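Local coordinates for ABC transporter, substrate binding protein (Agrobacterium tumefaciens, PDB 3C9H), which probably serves as the periplasmic substrate-binding component of an ABC transporter, capturing a solute for import, and binds a magnesium ion, at residues V138-K143 with V249-P254; P151-A156 with L253-T258; G171-Y176 with G206-K211. One frame throughout, in Å; residues are numbered along the deposited sequence.

Interaction 1 (V138-K143 with V249-P254)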
loop_
_atom_site.group_PDB
_atom_site.type_symbol
_atom_site.label_atom_id
_atom_site.label_comp_id
_atom_site.label_asym_id
_atom_site.label_seq_id
_atom_site.Cartn_x
_atom_site.Cartn_y
_atom_site.Cartn_z
ATOM N N VAL A 138 4.504 3.611 -8.678
ATOM C CA VAL A 138 5.439 3.639 -9.806
ATOM C C VAL A 138 4.772 3.226 -11.114
ATOM O O VAL A 138 3.665 2.675 -11.125
ATOM C CB VAL A 138 6.636 2.691 -9.546
ATOM C CG1 VAL A 138 7.319 3.044 -8.236
ATOM C CG2 VAL A 138 6.178 1.191 -9.577
ATOM N N PHE A 139 5.459 3.505 -12.215
ATOM C CA PHE A 139 5.067 2.963 -13.509
ATOM C C PHE A 139 5.728 1.594 -13.639
ATOM O O PHE A 139 6.850 1.393 -13.200
ATOM C CB PHE A 139 5.556 3.806 -14.701
ATOM C CG PHE A 139 5.120 5.259 -14.720
ATOM C CD1 PHE A 139 4.167 5.773 -13.850
ATOM C CD2 PHE A 139 5.670 6.114 -15.658
ATOM C CE1 PHE A 139 3.779 7.113 -13.924
ATOM C CE2 PHE A 139 5.273 7.465 -15.745
ATOM C CZ PHE A 139 4.333 7.958 -14.879
ATOM N N VAL A 140 5.037 0.689 -14.306
ATOM C CA VAL A 140 5.597 -0.565 -14.694
ATOM C C VAL A 140 5.394 -0.714 -16.201
ATOM O O VAL A 140 4.481 -0.113 -16.790
ATOM C CB VAL A 140 5.005 -1.757 -13.890
ATOM C CG1 VAL A 140 5.365 -1.626 -12.415
ATOM C CG2 VAL A 140 3.484 -1.853 -14.071
ATOM N N TYR A 141 6.283 -1.468 -16.831
ATOM C CA TYR A 141 6.179 -1.695 -18.276
ATOM C C TYR A 141 6.643 -3.089 -18.636
ATOM O O TYR A 141 7.405 -3.709 -17.886
ATOM C CB TYR A 141 6.967 -0.637 -19.071
ATOM C CG TYR A 141 8.471 -0.636 -18.881
ATOM C CD1 TYR A 141 9.323 -1.177 -19.850
ATOM C CD2 TYR A 141 9.046 -0.088 -17.741
ATOM C CE1 TYR A 141 10.709 -1.174 -19.663
ATOM C CE2 TYR A 141 10.403 -0.065 -17.565
ATOM C CZ TYR A 141 11.230 -0.625 -18.522
ATOM O OH TYR A 141 12.581 -0.595 -18.322
ATOM N N HIS A 142 6.170 -3.554 -19.787
ATOM C CA HIS A 142 6.595 -4.806 -20.391
ATOM C C HIS A 142 7.836 -4.529 -21.267
ATOM O O HIS A 142 7.730 -3.968 -22.344
ATOM C CB HIS A 142 5.438 -5.365 -21.211
ATOM C CG HIS A 142 5.733 -6.669 -21.883
ATOM N ND1 HIS A 142 6.018 -7.824 -21.186
ATOM C CD2 HIS A 142 5.745 -7.009 -23.188
ATOM C CE1 HIS A 142 6.208 -8.814 -22.035
ATOM N NE2 HIS A 142 6.044 -8.346 -23.256
ATOM N N LYS A 143 9.002 -4.913 -20.762
ATOM C CA LYS A 143 10.291 -4.621 -21.411
ATOM C C LYS A 143 10.337 -5.006 -22.895
ATOM O O LYS A 143 10.740 -4.204 -23.707
ATOM C CB LYS A 143 11.458 -5.281 -20.658
ATOM C CG LYS A 143 11.662 -4.785 -19.245
ATOM C CD LYS A 143 12.967 -5.306 -18.680
ATOM C CE LYS A 143 13.200 -4.770 -17.288
ATOM N NZ LYS A 143 14.638 -4.804 -16.870
ATOM N N VAL A 249 9.283 -7.514 -16.509
ATOM C CA VAL A 249 8.639 -6.382 -15.830
ATOM C C VAL A 249 9.695 -5.335 -15.500
ATOM O O VAL A 249 10.615 -5.580 -14.706
ATOM C CB VAL A 249 7.893 -6.785 -14.525
ATOM C CG1 VAL A 249 7.141 -5.584 -13.950
ATOM C CG2 VAL A 249 6.904 -7.910 -14.774
ATOM N N GLY A 250 9.557 -4.171 -16.119
ATOM C CA GLY A 250 10.380 -3.008 -15.797
ATOM C C GLY A 250 9.615 -2.018 -14.939
ATOM O O GLY A 250 8.385 -2.008 -14.933
ATOM N N ILE A 251 10.358 -1.194 -14.222
ATOM C CA ILE A 251 9.832 -0.216 -13.281
ATOM C C ILE A 251 10.418 1.163 -13.588
ATOM O O ILE A 251 11.624 1.277 -13.860
ATOM C CB ILE A 251 10.242 -0.565 -11.819
ATOM C CG1 ILE A 251 9.711 -1.945 -11.408
ATOM C CG2 ILE A 251 9.766 0.527 -10.856
ATOM C CD1 ILE A 251 10.387 -2.527 -10.166
ATOM N N VAL A 252 9.585 2.199 -13.501
ATOM C CA VAL A 252 10.030 3.601 -13.563
ATOM C C VAL A 252 9.431 4.363 -12.394
ATOM O O VAL A 252 8.196 4.394 -12.223
ATOM C CB VAL A 252 9.613 4.281 -14.910
ATOM C CG1 VAL A 252 10.179 5.689 -15.004
ATOM C CG2 VAL A 252 10.060 3.480 -16.075
ATOM N N LEU A 253 10.294 4.933 -11.540
ATOM C CA LEU A 253 9.827 5.894 -10.540
ATOM C C LEU A 253 9.582 7.189 -11.292
ATOM O O LEU A 253 10.499 7.716 -11.886
ATOM C CB LEU A 253 10.846 6.120 -9.401
ATOM C CG LEU A 253 10.673 5.155 -8.218
ATOM C CD1 LEU A 253 11.230 3.793 -8.594
ATOM C CD2 LEU A 253 11.345 5.701 -6.957
ATOM N N PRO A 254 8.343 7.673 -11.324
ATOM C CA PRO A 254 8.104 8.888 -12.096
ATOM C C PRO A 254 8.984 10.075 -11.678
ATOM O O PRO A 254 9.110 10.387 -10.480
ATOM C CB PRO A 254 6.631 9.176 -11.827
ATOM C CG PRO A 254 6.058 7.850 -11.532
ATOM C CD PRO A 254 7.096 7.148 -10.751
#
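Strands 138-142 and 249-252 run antiparallel: Phe-139 and Val-252 exchange two hydrogen bonds, as do Tyr-141 and Gly-250. The straightest joins Val-252 N to Phe-139 O, 2.9 Å at 171°, although the donor stands above the carbonyl plane. Packing is tightest on the aromatic face of the sheet. Phe-139 CG lies anti to the carbonyl carbon (chi1 -57°), and Pro-254 CG comes over one face of the ring toward its rim, 3.4 Å from Phe-139 CE1, a CH-pi contact; Phe-158 meets the same ring edge-to-face. Tyr-141 instead takes the crowded position between N and C (chi1 65°), which folds its ring back across the neighbouring strand. Gly-250 CA, with no side chain to hold the ring off, lies under one face, 3.8 Å from the Tyr-141 ring centroid. At the solvent end the contact thins: the exposed, extended Lys-143 chain lies along Gly-250, Lys-143 CE 3.6 Å from Gly-250 CA. On the other face Val-140 meets Leu-220 and Val-223 of helix 216-224, while Val-138 CG2 touches Ile-251 CG2 at 3.9 Å. Main-chain bonds thus fix the register, and apolar and CH-pi contacts, without charge pairing between the segments, fill in around them.

Interaction 2 (P151-A156 with L253-T258)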
loop_
_atom_site.group_PDB
_atom_site.type_symbol
_atom_site.label_atom_id
_atom_site.label_comp_id
_atom_site.label_asym_id
_atom_site.label_seq_id
_atom_site.Cartn_x
_atom_site.Cartn_y
_atom_site.Cartn_z
ATOM N N PRO A 151 10.354 3.551 -22.077
ATOM C CA PRO A 151 9.030 3.872 -21.545
ATOM C C PRO A 151 8.943 5.293 -21.000
ATOM O O PRO A 151 9.978 5.907 -20.734
ATOM C CB PRO A 151 8.852 2.848 -20.427
ATOM C CG PRO A 151 10.207 2.545 -19.970
ATOM C CD PRO A 151 11.057 2.568 -21.226
ATOM N N PRO A 152 7.705 5.818 -20.842
ATOM C CA PRO A 152 7.481 7.157 -20.299
ATOM C C PRO A 152 7.939 7.236 -18.845
ATOM O O PRO A 152 7.810 6.257 -18.119
ATOM C CB PRO A 152 5.968 7.346 -20.437
ATOM C CG PRO A 152 5.406 5.961 -20.478
ATOM C CD PRO A 152 6.435 5.121 -21.144
ATOM N N ALA A 153 8.531 8.372 -18.464
ATOM C CA ALA A 153 9.091 8.588 -17.127
ATOM C C ALA A 153 8.391 9.717 -16.353
ATOM O O ALA A 153 8.731 9.988 -15.206
ATOM C CB ALA A 153 10.581 8.890 -17.234
ATOM N N THR A 154 7.428 10.369 -16.988
ATOM C CA THR A 154 6.625 11.402 -16.382
ATOM C C THR A 154 5.202 11.211 -16.874
ATOM O O THR A 154 4.952 10.462 -17.826
ATOM C CB THR A 154 7.090 12.831 -16.783
ATOM O OG1 THR A 154 6.771 13.075 -18.156
ATOM C CG2 THR A 154 8.574 13.040 -16.533
ATOM N N ARG A 155 4.276 11.920 -16.252
ATOM C CA ARG A 155 2.882 11.863 -16.644
ATOM C C ARG A 155 2.624 12.500 -18.016
ATOM O O ARG A 155 1.822 11.999 -18.776
ATOM C CB ARG A 155 2.014 12.479 -15.539
ATOM C CG ARG A 155 1.813 11.460 -14.409
ATOM C CD ARG A 155 1.544 12.077 -13.091
ATOM N NE ARG A 155 1.569 11.074 -12.027
ATOM C CZ ARG A 155 2.655 10.717 -11.348
ATOM N NH1 ARG A 155 2.557 9.805 -10.405
ATOM N NH2 ARG A 155 3.830 11.282 -11.583
ATOM N N ALA A 156 3.310 13.599 -18.312
ATOM C CA ALA A 156 3.296 14.174 -19.660
ATOM C C ALA A 156 3.729 13.155 -20.704
ATOM O O ALA A 156 3.047 12.993 -21.720
ATOM C CB ALA A 156 4.182 15.401 -19.736
ATOM N N LEU A 253 10.294 4.933 -11.540
ATOM C CA LEU A 253 9.827 5.894 -10.540
ATOM C C LEU A 253 9.582 7.189 -11.292
ATOM O O LEU A 253 10.499 7.716 -11.886
ATOM C CB LEU A 253 10.846 6.120 -9.401
ATOM C CG LEU A 253 10.673 5.155 -8.218
ATOM C CD1 LEU A 253 11.230 3.793 -8.594
ATOM C CD2 LEU A 253 11.345 5.701 -6.957
ATOM N N PRO A 254 8.343 7.673 -11.324
ATOM C CA PRO A 254 8.104 8.888 -12.096
ATOM C C PRO A 254 8.984 10.075 -11.678
ATOM O O PRO A 254 9.110 10.387 -10.480
ATOM C CB PRO A 254 6.631 9.176 -11.827
ATOM C CG PRO A 254 6.058 7.850 -11.532
ATOM C CD PRO A 254 7.096 7.148 -10.751
ATOM N N LYS A 255 9.548 10.745 -12.676
ATOM C CA LYS A 255 10.523 11.806 -12.445
ATOM C C LYS A 255 9.905 13.162 -12.169
ATOM O O LYS A 255 10.551 13.994 -11.538
ATOM C CB LYS A 255 11.480 11.908 -13.631
ATOM C CG LYS A 255 12.375 10.695 -13.804
ATOM C CD LYS A 255 13.119 10.827 -15.099
ATOM C CE LYS A 255 14.055 9.663 -15.387
ATOM N NZ LYS A 255 14.643 9.863 -16.760
ATOM N N ASP A 256 8.684 13.396 -12.658
ATOM C CA ASP A 256 7.915 14.605 -12.303
ATOM C C ASP A 256 7.544 14.625 -10.795
ATOM O O ASP A 256 7.820 15.586 -10.090
ATOM C CB ASP A 256 6.688 14.803 -13.215
ATOM C CG ASP A 256 5.823 13.538 -13.382
ATOM O OD1 ASP A 256 6.220 12.430 -12.964
ATOM O OD2 ASP A 256 4.734 13.656 -13.977
ATOM N N TYR A 257 6.947 13.555 -10.293
ATOM C CA TYR A 257 6.824 13.380 -8.849
ATOM C C TYR A 257 6.471 11.923 -8.568
ATOM O O TYR A 257 5.915 11.231 -9.430
ATOM C CB TYR A 257 5.758 14.308 -8.246
ATOM C CG TYR A 257 4.356 14.003 -8.708
ATOM C CD1 TYR A 257 3.565 13.069 -8.052
ATOM C CD2 TYR A 257 3.817 14.656 -9.809
ATOM C CE1 TYR A 257 2.271 12.784 -8.504
ATOM C CE2 TYR A 257 2.553 14.390 -10.241
ATOM C CZ TYR A 257 1.773 13.468 -9.595
ATOM O OH TYR A 257 0.493 13.240 -10.078
ATOM N N THR A 258 6.786 11.470 -7.362
ATOM C CA THR A 258 6.479 10.099 -6.976
ATOM C C THR A 258 5.733 10.133 -5.644
ATOM O O THR A 258 6.286 10.558 -4.630
ATOM C CB THR A 258 7.748 9.174 -6.857
ATOM O OG1 THR A 258 8.383 9.008 -8.135
ATOM C CG2 THR A 258 7.356 7.777 -6.369
HETATM O O HOH W 1 4.416 15.332 -16.315
#
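Arg-155, in the first turn of helix 155-164, reaches across to the loop before strand 258-268 with a chain extended from CG to NE. Arg-155 CB passes 3.4 Å from Asp-256 OD2, and CG runs on beside the same oxygen. Arg-155 CD comes to 3.4 Å from Tyr-257 OH. NE, close to that hydroxyl at a poor angle, bonds instead to the hydroxyl of Tyr-232, and Tyr-257 OH pairs with Asp-191. Arg-155 CZ lies 3.8 Å from the centroid of the Tyr-257 ring, the guanidinium stacked flat on it with planes 10° apart in a cation-pi contact. NH1 lies by Tyr-257 CE1 and forms a long, weak ion pair with Asp-191. Arg-155 NH2 forms a salt bridge to Asp-256 OD1 at 3.0 Å and donates in the guanidinium plane to a lone pair of Tyr-257 O. Thr-154 is the helix N-cap, its OG1 accepting from Glu-157 N, and Asp-256 OD2 takes Arg-155 N at 2.9 Å, from above the carboxylate plane. A water links that oxygen to Ala-156 N. These N-H groups probably stabilise the carboxylate's charge. Lys-255 N sits almost on the C=O axis of Ala-153 and donates to its O at 2.8 Å.

Interaction 3 (G171-Y176 with G206-K211)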
loop_
_atom_site.group_PDB
_atom_site.type_symbol
_atom_site.label_atom_id
_atom_site.label_comp_id
_atom_site.label_asym_id
_atom_site.label_seq_id
_atom_site.Cartn_x
_atom_site.Cartn_y
_atom_site.Cartn_z
ATOM N N GLY A 171 -6.562 -0.703 -24.682
ATOM C CA GLY A 171 -6.939 -1.828 -23.847
ATOM C C GLY A 171 -5.759 -2.621 -23.313
ATOM O O GLY A 171 -5.938 -3.721 -22.822
ATOM N N ARG A 172 -4.551 -2.072 -23.410
ATOM C CA ARG A 172 -3.356 -2.761 -22.932
ATOM C C ARG A 172 -2.581 -1.892 -21.935
ATOM O O ARG A 172 -1.366 -2.025 -21.763
ATOM C CB ARG A 172 -2.494 -3.216 -24.113
ATOM C CG ARG A 172 -3.240 -4.262 -24.939
ATOM C CD ARG A 172 -2.477 -4.780 -26.120
ATOM N NE ARG A 172 -1.271 -5.482 -25.717
ATOM C CZ ARG A 172 -0.052 -5.242 -26.200
ATOM N NH1 ARG A 172 0.159 -4.337 -27.153
ATOM N NH2 ARG A 172 0.970 -5.936 -25.736
ATOM N N ILE A 173 -3.309 -1.019 -21.243
ATOM C CA ILE A 173 -2.751 -0.340 -20.067
ATOM C C ILE A 173 -3.694 -0.537 -18.910
ATOM O O ILE A 173 -4.883 -0.813 -19.095
ATOM C CB ILE A 173 -2.481 1.163 -20.295
ATOM C CG1 ILE A 173 -3.794 1.902 -20.568
ATOM C CG2 ILE A 173 -1.464 1.347 -21.453
ATOM C CD1 ILE A 173 -3.663 3.383 -20.512
ATOM N N ALA A 174 -3.156 -0.401 -17.704
ATOM C CA ALA A 174 -3.926 -0.708 -16.506
ATOM C C ALA A 174 -3.539 0.172 -15.308
ATOM O O ALA A 174 -2.421 0.678 -15.220
ATOM C CB ALA A 174 -3.762 -2.174 -16.141
ATOM N N THR A 175 -4.499 0.333 -14.399
ATOM C CA THR A 175 -4.304 1.054 -13.151
ATOM C C THR A 175 -5.287 0.535 -12.087
ATOM O O THR A 175 -6.109 -0.367 -12.343
ATOM C CB THR A 175 -4.460 2.577 -13.352
ATOM O OG1 THR A 175 -3.950 3.265 -12.205
ATOM C CG2 THR A 175 -5.930 2.973 -13.596
ATOM N N TYR A 176 -5.155 1.059 -10.869
ATOM C CA TYR A 176 -6.059 0.696 -9.785
ATOM C C TYR A 176 -7.464 1.210 -10.077
ATOM O O TYR A 176 -7.639 2.333 -10.526
ATOM C CB TYR A 176 -5.621 1.316 -8.460
ATOM C CG TYR A 176 -4.636 0.506 -7.663
ATOM C CD1 TYR A 176 -3.346 0.977 -7.425
ATOM C CD2 TYR A 176 -4.998 -0.715 -7.122
ATOM C CE1 TYR A 176 -2.445 0.231 -6.643
ATOM C CE2 TYR A 176 -4.111 -1.442 -6.348
ATOM C CZ TYR A 176 -2.854 -0.962 -6.107
ATOM O OH TYR A 176 -2.003 -1.703 -5.331
ATOM N N GLY A 206 -8.502 6.713 -20.132
ATOM C CA GLY A 206 -9.839 6.290 -20.562
ATOM C C GLY A 206 -9.967 6.160 -22.081
ATOM O O GLY A 206 -10.583 5.221 -22.563
ATOM N N ALA A 207 -9.353 7.085 -22.824
ATOM C CA ALA A 207 -9.285 7.020 -24.298
ATOM C C ALA A 207 -8.435 5.852 -24.802
ATOM O O ALA A 207 -8.737 5.260 -25.848
ATOM C CB ALA A 207 -8.764 8.309 -24.841
ATOM N N ALA A 208 -7.393 5.503 -24.043
ATOM C CA ALA A 208 -6.609 4.292 -24.296
ATOM C C ALA A 208 -7.287 3.000 -23.823
ATOM O O ALA A 208 -6.693 1.922 -23.888
ATOM C CB ALA A 208 -5.200 4.429 -23.685
ATOM N N GLY A 209 -8.527 3.086 -23.343
ATOM C CA GLY A 209 -9.260 1.903 -22.930
ATOM C C GLY A 209 -8.637 1.234 -21.713
ATOM O O GLY A 209 -8.553 0.001 -21.647
ATOM N N VAL A 210 -8.221 2.043 -20.737
ATOM C CA VAL A 210 -7.568 1.519 -19.521
ATOM C C VAL A 210 -8.445 0.499 -18.803
ATOM O O VAL A 210 -9.647 0.696 -18.673
ATOM C CB VAL A 210 -7.164 2.657 -18.535
ATOM C CG1 VAL A 210 -8.412 3.412 -17.999
ATOM C CG2 VAL A 210 -6.323 2.120 -17.394
ATOM N N LYS A 211 -7.827 -0.599 -18.370
ATOM C CA LYS A 211 -8.467 -1.614 -17.557
ATOM C C LYS A 211 -8.095 -1.389 -16.105
ATOM O O LYS A 211 -6.936 -1.113 -15.796
ATOM C CB LYS A 211 -8.008 -2.990 -17.988
ATOM C CG LYS A 211 -8.254 -3.233 -19.501
ATOM C CD LYS A 211 -8.531 -4.681 -19.782
ATOM C CE LYS A 211 -9.051 -4.860 -21.215
ATOM N NZ LYS A 211 -9.993 -3.743 -21.574
#
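Positive phi at Gly-171 (69°) and Gly-209 (66°) places a turn in each chain where they meet backbone to backbone. Gly-209 ends helix 198-207 in a Schellman motif, and its turn leaves Ala-208 O facing Gly-171 N, which donates to it at 2.7 Å, nearly straight and in the carbonyl plane. Gly-171 CA then sits 3.3 Å from Gly-209 O as a CA-H...O contact. Ile-173 holds CG1 in the crowded position between N and carbonyl carbon (chi1 64°), from which CD1 extends to Ala-208 CB at 3.7 Å. The same branch crosses Val-210 at about a right angle, Ile-173 CG1 lying 4.0 Å from Val-210 CB. Val-210 CG2, anti to its own backbone N, reaches along the strand to Thr-175 CG2; the Thr-175 hydroxyl, OG1, is hydrogen-bonded to Tyr-232 O. Leu-162 and Met-205 close in on this apolar patch from helices 155-164 and 198-207. Beyond the patch the backbones pair: Lys-211 N donates to Ile-173 O at 3.0 Å, and Lys-211 O accepts from Thr-175 N at 3.2 Å. The bent Lys-211 side chain runs back over Gly-171 O on the exposed side. The bonds on both sides of Ala-174 make a parallel bridge: the chain leaving helix 198-207 pairs with strand 173-176, which also pairs in parallel with strand 230-235, in keeping with the alpha/beta lobes of periplasmic binding proteins.

Overall arrangement
Interactions 1 and 2 form one continuous patch: they share Leu-253 and Pro-254, and Phe-139 and Tyr-141 pack against the loop that leads into helix 155-164. Interaction 3 stands apart, its nearest atoms about 6 Å from interaction 1 and 8 Å from interaction 2, yet strand 230-235 lies beside both strand 135-142 and strand 173-176. All three are partly buried rather than wholly core or surface. Their chemistry follows position: antiparallel strand pairing with ring contacts in interaction 1, charge, stacking and helix capping where a loop meets a helix start in interaction 2, and glycine turns leading into parallel pairing after a helix end in interaction 3.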